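Local structure of acinetobacter secreted protease CpaA (Acinetobacter nosocomialis M2, 6O38) at residues S104-I109 with T129-S134; T305-L310 with K330-S335. The protein is a secreted zinc metalloprotease, crystallised with its chaperone CpaB, that probably cleaves host proteins after export by the type II secretion system. All blocks are in the same frame, centred on the assembly; numbering follows the deposited sequence.

Contact 1: residues S104-I109 with T129-S134; sequences SNYELI and TIALPS
A short parallel pair at the edge of a four-stranded sheet, in a StcE-type beta-sandwich domain, sets Glu107 against Ile130 and Leu108 against Ala131. Three backbone bonds carry the ladder between strands 106-108 and 129-131. Glu107 bonds strand 129-131 through both its N and its O: the N gives to Thr129 O at 3.1 Å, and the O accepts from Ala131 N. Ile109 N then bonds Ala131 O at 3.0 Å. Ahead of these, Thr129 N reaches Asn105 O only weakly, the N-H bent to 123°.

Tyr106, its CG anti to the backbone N (chi1 -176°), carries its ring obliquely past Ala131, whose CB sits 3.8 Å from Tyr106 CZ; the hydroxyl makes a weak hydrogen bond to Asp155. Leu108 comes to Ala131 from the same face of the sheet, CD1 lying 3.9 Å from Ala131 CB. The side chains of Ile109 and Ile130 cross at a slant, Ile109 CG1 4.1 Å from Ile130 CB, and both rest on Val119 of strand 116-121. Glu107 shares the face of Ile130, but its carboxylate bends off to Thr102 and Thr101, while Thr129 OG1 bonds Asp153. Ile109 and Ile130 are thus buried against strand 116-121, whereas the tyrosine and leucine cover Ala131 on the outer face.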
ATOM      1  N   SER A 104       7.765  10.578 -40.911  1.00 73.61           N
ATOM      2  CA  SER A 104       9.161  10.165 -40.848  1.00 73.37           C
ATOM      3  C   SER A 104       9.365   9.150 -39.723  1.00 71.03           C
ATOM      4  O   SER A 104       8.414   8.615 -39.145  1.00 69.86           O
ATOM      5  CB  SER A 104      10.058  11.387 -40.676  1.00 74.71           C
ATOM      6  OG  SER A 104       9.965  11.901 -39.359  1.00 73.81           O
ATOM      7  N   ASN A 105      10.630   8.876 -39.403  1.00 71.57           N
ATOM      8  CA  ASN A 105      10.983   7.859 -38.422  1.00 69.34           C
ATOM      9  C   ASN A 105      11.049   8.383 -36.994  1.00 68.16           C
ATOM     10  O   ASN A 105      10.976   7.584 -36.054  1.00 66.36           O
ATOM     11  CB  ASN A 105      12.331   7.226 -38.782  1.00 69.61           C
ATOM     12  CG  ASN A 105      12.189   6.052 -39.731  1.00 69.69           C
ATOM     13  OD1 ASN A 105      11.258   5.254 -39.617  1.00 68.53           O
ATOM     14  ND2 ASN A 105      13.114   5.942 -40.679  1.00 71.16           N
ATOM     15  N   TYR A 106      11.186   9.693 -36.805  1.00 66.55           N
ATOM     16  CA  TYR A 106      11.317  10.257 -35.468  1.00 65.81           C
ATOM     17  C   TYR A 106      10.696  11.644 -35.453  1.00 67.28           C
ATOM     18  O   TYR A 106      10.987  12.464 -36.329  1.00 69.28           O
ATOM     19  CB  TYR A 106      12.790  10.323 -35.046  1.00 65.89           C
ATOM     20  CG  TYR A 106      13.022  10.815 -33.634  1.00 65.13           C
ATOM     21  CD1 TYR A 106      13.159  12.170 -33.361  1.00 66.56           C
ATOM     22  CD2 TYR A 106      13.118   9.922 -32.575  1.00 63.10           C
ATOM     23  CE1 TYR A 106      13.375  12.623 -32.073  1.00 66.00           C
ATOM     24  CE2 TYR A 106      13.335  10.366 -31.284  1.00 62.51           C
ATOM     25  CZ  TYR A 106      13.463  11.717 -31.039  1.00 63.98           C
ATOM     26  OH  TYR A 106      13.680  12.162 -29.755  1.00 63.52           O
ATOM     27  N   GLU A 107       9.842  11.899 -34.464  1.00 66.27           N
ATOM     28  CA  GLU A 107       9.191  13.196 -34.338  1.00 67.66           C
ATOM     29  C   GLU A 107       8.995  13.526 -32.868  1.00 66.67           C
ATOM     30  O   GLU A 107       8.418  12.729 -32.122  1.00 64.88           O
ATOM     31  CB  GLU A 107       7.844  13.213 -35.068  1.00 68.20           C
ATOM     32  CG  GLU A 107       7.109  14.540 -34.963  1.00 69.76           C
ATOM     33  CD  GLU A 107       6.006  14.678 -35.991  1.00 70.90           C
ATOM     34  OE1 GLU A 107       5.875  13.779 -36.848  1.00 70.59           O
ATOM     35  OE2 GLU A 107       5.269  15.685 -35.942  1.00 72.18           O
ATOM     36  N   LEU A 108       9.479  14.695 -32.458  1.00 64.83           N
ATOM     37  CA  LEU A 108       9.206  15.204 -31.123  1.00 64.32           C
ATOM     38  C   LEU A 108       7.808  15.806 -31.064  1.00 64.94           C
ATOM     39  O   LEU A 108       7.400  16.552 -31.959  1.00 66.70           O
ATOM     40  CB  LEU A 108      10.241  16.255 -30.727  1.00 65.64           C
ATOM     41  CG  LEU A 108      10.101  16.815 -29.310  1.00 65.28           C
ATOM     42  CD1 LEU A 108      10.173  15.704 -28.276  1.00 62.93           C
ATOM     43  CD2 LEU A 108      11.159  17.858 -29.046  1.00 66.82           C
ATOM     44  N   ILE A 109       7.080  15.475 -30.007  1.00 64.60           N
ATOM     45  CA  ILE A 109       5.690  15.916 -29.843  1.00 65.04           C
ATOM     46  C   ILE A 109       5.704  17.229 -29.075  1.00 66.34           C
ATOM     47  O   ILE A 109       6.238  17.271 -27.953  1.00 65.60           O
ATOM     48  CB  ILE A 109       4.854  14.858 -29.115  1.00 63.06           C
ATOM     49  CG1 ILE A 109       4.677  13.618 -29.992  1.00 62.29           C
ATOM     50  CG2 ILE A 109       3.502  15.432 -28.720  1.00 63.65           C
ATOM     51  CD1 ILE A 109       4.095  13.913 -31.359  1.00 63.62           C
ATOM     52  N   THR A 129       8.593   6.658 -34.513  1.00 63.13           N
ATOM     53  CA  THR A 129       8.904   6.819 -33.098  1.00 62.22           C
ATOM     54  C   THR A 129       8.556   8.239 -32.683  1.00 62.75           C
ATOM     55  O   THR A 129       9.061   9.199 -33.271  1.00 63.56           O
ATOM     56  CB  THR A 129      10.381   6.528 -32.815  1.00 61.52           C
ATOM     57  OG1 THR A 129      10.718   5.225 -33.310  1.00 61.09           O
ATOM     58  CG2 THR A 129      10.660   6.586 -31.320  1.00 60.57           C
ATOM     59  N   ILE A 130       7.697   8.370 -31.678  1.00 59.48           N
ATOM     60  CA  ILE A 130       7.343   9.668 -31.120  1.00 59.94           C
ATOM     61  C   ILE A 130       8.056   9.824 -29.787  1.00 59.11           C
ATOM     62  O   ILE A 130       8.253   8.856 -29.043  1.00 58.08           O
ATOM     63  CB  ILE A 130       5.815   9.833 -30.960  1.00 60.27           C
ATOM     64  CG1 ILE A 130       5.239   8.721 -30.081  1.00 59.31           C
ATOM     65  CG2 ILE A 130       5.135   9.848 -32.320  1.00 61.28           C
ATOM     66  CD1 ILE A 130       4.053   9.158 -29.249  1.00 59.60           C
ATOM     67  N   ALA A 131       8.459  11.053 -29.484  1.00 59.72           N
ATOM     68  CA  ALA A 131       9.203  11.357 -28.272  1.00 59.16           C
ATOM     69  C   ALA A 131       8.437  12.384 -27.454  1.00 59.55           C
ATOM     70  O   ALA A 131       8.010  13.414 -27.986  1.00 60.99           O
ATOM     71  CB  ALA A 131      10.604  11.879 -28.601  1.00 59.79           C
ATOM     72  N   LEU A 132       8.249  12.093 -26.175  1.00 57.74           N
ATOM     73  CA  LEU A 132       7.658  13.090 -25.297  1.00 58.14           C
ATOM     74  C   LEU A 132       8.718  14.110 -24.888  1.00 59.04           C
ATOM     75  O   LEU A 132       9.861  13.737 -24.609  1.00 58.51           O
ATOM     76  CB  LEU A 132       7.061  12.434 -24.055  1.00 57.51           C
ATOM     77  CG  LEU A 132       5.912  11.451 -24.280  1.00 57.48           C
ATOM     78  CD1 LEU A 132       5.448  10.861 -22.958  1.00 56.91           C
ATOM     79  CD2 LEU A 132       4.759  12.134 -24.999  1.00 58.40           C
ATOM     80  N   PRO A 133       8.376  15.394 -24.851  1.00 60.57           N
ATOM     81  CA  PRO A 133       9.373  16.401 -24.479  1.00 61.85           C
ATOM     82  C   PRO A 133       9.704  16.322 -23.000  1.00 60.95           C
ATOM     83  O   PRO A 133       8.852  16.023 -22.159  1.00 60.11           O
ATOM     84  CB  PRO A 133       8.684  17.725 -24.826  1.00 63.92           C
ATOM     85  CG  PRO A 133       7.233  17.424 -24.688  1.00 63.29           C
ATOM     86  CD  PRO A 133       7.064  15.995 -25.141  1.00 61.46           C
ATOM     87  N   SER A 134      10.963  16.595 -22.686  1.00 64.87           N
ATOM     88  CA  SER A 134      11.403  16.644 -21.304  1.00 64.34           C
ATOM     89  C   SER A 134      11.265  18.058 -20.753  1.00 66.18           C
ATOM     90  O   SER A 134      11.071  19.028 -21.491  1.00 67.98           O
ATOM     91  CB  SER A 134      12.852  16.171 -21.185  1.00 63.93           C
ATOM     92  OG  SER A 134      12.967  14.790 -21.476  1.00 62.18           O
TER

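Contact 2: residues T305-L310 with K330-S335; sequences TLKVKL and KVVIVS
Lys307 CG stands anti to the backbone N (chi1 -170°), and a bend at chi3 (-69°) turns CE alongside Val332, 3.8 Å from Val332 CG1; the ammonium continues to a salt bridge with Glu410. Lys309 starts differently, its CG anti to the carbonyl carbon, and lies beside Val334 with CG 3.6 Å from Val334 CG2. Its NZ has a long, weak ion pair with Glu103 of the chaperone CpaB. Thr305 CG2 runs alongside Lys330 CB on the same face, and Lys330 NZ bonds Asn413.

The two strands are neighbours in a parallel arrangement within a StcE beta-sandwich domain, flanked by strands 277-288 and 358-364. Five backbone bonds join them. Among these, Val332 N gives to Leu306 O, Val334 N to Val308 O, and Leu310 N reaches Val334 O at 2.7 Å. On the opposite face, Leu310 slants across Ile333, with Leu310 CD1 4.0 Å from Ile333 CG2, and Val308 CB lies 4.3 Å from Ile333 CG1. Ile294 covers Val308 and Leu310 there, and Trp368 touches Val331.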
ATOM      1  N   THR A 305       2.512 -18.901  -0.466  1.00 33.32           N
ATOM      2  CA  THR A 305       2.446 -18.579   0.954  1.00 33.65           C
ATOM      3  C   THR A 305       1.161 -19.112   1.571  1.00 33.99           C
ATOM      4  O   THR A 305       0.099 -19.118   0.938  1.00 33.84           O
ATOM      5  CB  THR A 305       2.523 -17.058   1.177  1.00 33.55           C
ATOM      6  OG1 THR A 305       3.581 -16.509   0.385  1.00 33.42           O
ATOM      7  CG2 THR A 305       2.770 -16.733   2.642  1.00 34.14           C
ATOM      8  N   LEU A 306       1.270 -19.549   2.826  1.00 33.16           N
ATOM      9  CA  LEU A 306       0.134 -20.013   3.608  1.00 33.69           C
ATOM     10  C   LEU A 306       0.209 -19.377   4.986  1.00 34.08           C
ATOM     11  O   LEU A 306       1.262 -19.424   5.632  1.00 34.58           O
ATOM     12  CB  LEU A 306       0.133 -21.544   3.733  1.00 34.48           C
ATOM     13  CG  LEU A 306      -0.790 -22.141   4.802  1.00 35.24           C
ATOM     14  CD1 LEU A 306      -2.249 -22.055   4.380  1.00 34.99           C
ATOM     15  CD2 LEU A 306      -0.403 -23.580   5.124  1.00 36.29           C
ATOM     16  N   LYS A 307      -0.894 -18.784   5.436  1.00 36.01           N
ATOM     17  CA  LYS A 307      -0.959 -18.142   6.743  1.00 36.54           C
ATOM     18  C   LYS A 307      -2.036 -18.814   7.580  1.00 37.04           C
ATOM     19  O   LYS A 307      -3.177 -18.955   7.132  1.00 36.73           O
ATOM     20  CB  LYS A 307      -1.222 -16.642   6.629  1.00 36.35           C
ATOM     21  CG  LYS A 307      -1.055 -15.909   7.963  1.00 37.28           C
ATOM     22  CD  LYS A 307      -1.111 -14.399   7.797  1.00 37.39           C
ATOM     23  CE  LYS A 307       0.109 -13.871   7.060  1.00 37.12           C
ATOM     24  NZ  LYS A 307       0.084 -12.387   6.993  1.00 37.38           N
ATOM     25  N   VAL A 308      -1.675 -19.222   8.792  1.00 37.17           N
ATOM     26  CA  VAL A 308      -2.570 -19.929   9.702  1.00 37.85           C
ATOM     27  C   VAL A 308      -2.793 -19.049  10.923  1.00 38.42           C
ATOM     28  O   VAL A 308      -1.829 -18.547  11.514  1.00 38.95           O
ATOM     29  CB  VAL A 308      -1.995 -21.296  10.112  1.00 38.61           C
ATOM     30  CG1 VAL A 308      -2.929 -21.984  11.088  1.00 39.44           C
ATOM     31  CG2 VAL A 308      -1.760 -22.155   8.878  1.00 38.18           C
ATOM     32  N   LYS A 309      -4.057 -18.869  11.304  1.00 40.88           N
ATOM     33  CA  LYS A 309      -4.445 -17.974  12.394  1.00 41.50           C
ATOM     34  C   LYS A 309      -5.060 -18.798  13.522  1.00 42.30           C
ATOM     35  O   LYS A 309      -6.240 -19.163  13.469  1.00 42.17           O
ATOM     36  CB  LYS A 309      -5.417 -16.909  11.892  1.00 41.02           C
ATOM     37  CG  LYS A 309      -4.787 -15.897  10.950  1.00 40.47           C
ATOM     38  CD  LYS A 309      -5.702 -14.707  10.717  1.00 40.35           C
ATOM     39  CE  LYS A 309      -5.290 -13.923   9.481  1.00 39.73           C
ATOM     40  NZ  LYS A 309      -6.100 -12.684   9.304  1.00 40.14           N
ATOM     41  N   LEU A 310      -4.258 -19.078  14.546  1.00 40.61           N
ATOM     42  CA  LEU A 310      -4.723 -19.828  15.705  1.00 41.61           C
ATOM     43  C   LEU A 310      -5.501 -18.927  16.653  1.00 42.20           C
ATOM     44  O   LEU A 310      -5.096 -17.796  16.933  1.00 42.44           O
ATOM     45  CB  LEU A 310      -3.543 -20.461  16.442  1.00 42.54           C
ATOM     46  CG  LEU A 310      -2.899 -21.694  15.809  1.00 42.39           C
ATOM     47  CD1 LEU A 310      -1.503 -21.909  16.366  1.00 43.37           C
ATOM     48  CD2 LEU A 310      -3.764 -22.919  16.051  1.00 42.60           C
ATOM     49  N   LYS A 330       6.482 -20.297   1.933  1.00 31.05           N
ATOM     50  CA  LYS A 330       6.494 -19.699   3.259  1.00 31.63           C
ATOM     51  C   LYS A 330       5.215 -20.047   4.004  1.00 31.92           C
ATOM     52  O   LYS A 330       4.133 -20.106   3.412  1.00 31.41           O
ATOM     53  CB  LYS A 330       6.648 -18.176   3.177  1.00 31.36           C
ATOM     54  CG  LYS A 330       7.993 -17.718   2.644  1.00 31.62           C
ATOM     55  CD  LYS A 330       8.122 -16.207   2.704  1.00 31.87           C
ATOM     56  CE  LYS A 330       9.484 -15.753   2.207  1.00 32.49           C
ATOM     57  NZ  LYS A 330       9.836 -14.400   2.718  1.00 33.67           N
ATOM     58  N   VAL A 331       5.349 -20.274   5.308  1.00 30.89           N
ATOM     59  CA  VAL A 331       4.219 -20.483   6.202  1.00 31.37           C
ATOM     60  C   VAL A 331       4.329 -19.477   7.337  1.00 31.83           C
ATOM     61  O   VAL A 331       5.350 -19.429   8.033  1.00 32.63           O
ATOM     62  CB  VAL A 331       4.172 -21.920   6.747  1.00 32.46           C
ATOM     63  CG1 VAL A 331       3.099 -22.043   7.817  1.00 32.95           C
ATOM     64  CG2 VAL A 331       3.913 -22.905   5.618  1.00 32.24           C
ATOM     65  N   VAL A 332       3.284 -18.677   7.520  1.00 33.61           N
ATOM     66  CA  VAL A 332       3.197 -17.715   8.613  1.00 34.22           C
ATOM     67  C   VAL A 332       2.105 -18.184   9.561  1.00 34.82           C
ATOM     68  O   VAL A 332       0.984 -18.475   9.131  1.00 34.24           O
ATOM     69  CB  VAL A 332       2.907 -16.295   8.097  1.00 33.59           C
ATOM     70  CG1 VAL A 332       2.773 -15.326   9.262  1.00 34.44           C
ATOM     71  CG2 VAL A 332       4.002 -15.844   7.144  1.00 33.18           C
ATOM     72  N   ILE A 333       2.432 -18.272  10.846  1.00 34.30           N
ATOM     73  CA  ILE A 333       1.495 -18.732  11.860  1.00 34.98           C
ATOM     74  C   ILE A 333       1.352 -17.643  12.913  1.00 35.66           C
ATOM     75  O   ILE A 333       2.352 -17.161  13.456  1.00 36.43           O
ATOM     76  CB  ILE A 333       1.953 -20.058  12.493  1.00 36.01           C
ATOM     77  CG1 ILE A 333       2.132 -21.121  11.408  1.00 35.51           C
ATOM     78  CG2 ILE A 333       0.946 -20.528  13.529  1.00 36.60           C
ATOM     79  CD1 ILE A 333       2.650 -22.441  11.918  1.00 36.79           C
ATOM     80  N   VAL A 334       0.110 -17.250  13.187  1.00 38.68           N
ATOM     81  CA  VAL A 334      -0.201 -16.289  14.234  1.00 39.40           C
ATOM     82  C   VAL A 334      -1.075 -16.994  15.261  1.00 40.13           C
ATOM     83  O   VAL A 334      -1.864 -17.887  14.929  1.00 39.64           O
ATOM     84  CB  VAL A 334      -0.888 -15.016  13.687  1.00 38.65           C
ATOM     85  CG1 VAL A 334      -0.310 -14.640  12.330  1.00 37.83           C
ATOM     86  CG2 VAL A 334      -2.396 -15.189  13.600  1.00 38.26           C
ATOM     87  N   SER A 335      -0.906 -16.614  16.525  1.00 42.14           N
ATOM     88  CA  SER A 335      -1.603 -17.267  17.626  1.00 42.94           C
ATOM     89  C   SER A 335      -2.208 -16.213  18.537  1.00 43.47           C
ATOM     90  O   SER A 335      -1.492 -15.349  19.056  1.00 44.07           O
ATOM     91  CB  SER A 335      -0.658 -18.176  18.417  1.00 44.12           C
ATOM     92  OG  SER A 335      -1.331 -18.780  19.508  1.00 44.86           O
TER

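How the contacts relate
Contact 1 closes along the chain before contact 2 opens, and the two sit on opposite sides of the chain's centre, their own centres 52 Å apart and their nearest atoms about 36 Å. They do not touch and belong to different copies of the StcE-type beta-sandwich: 129-134 falls in the second copy, both segments of contact 2 in the fourth. Both join parallel strands, contact 1 at the edge of a four-stranded sheet, contact 2 between strands 277-288 and 358-364. Contact 2 meets Glu410, part of the reprolysin-like metallopeptidase region that also holds the zinc ligands His498, His502 and His508, and, by a long weak ion pair, Glu103 of CpaB; no other chain of the assembly touches contact 1.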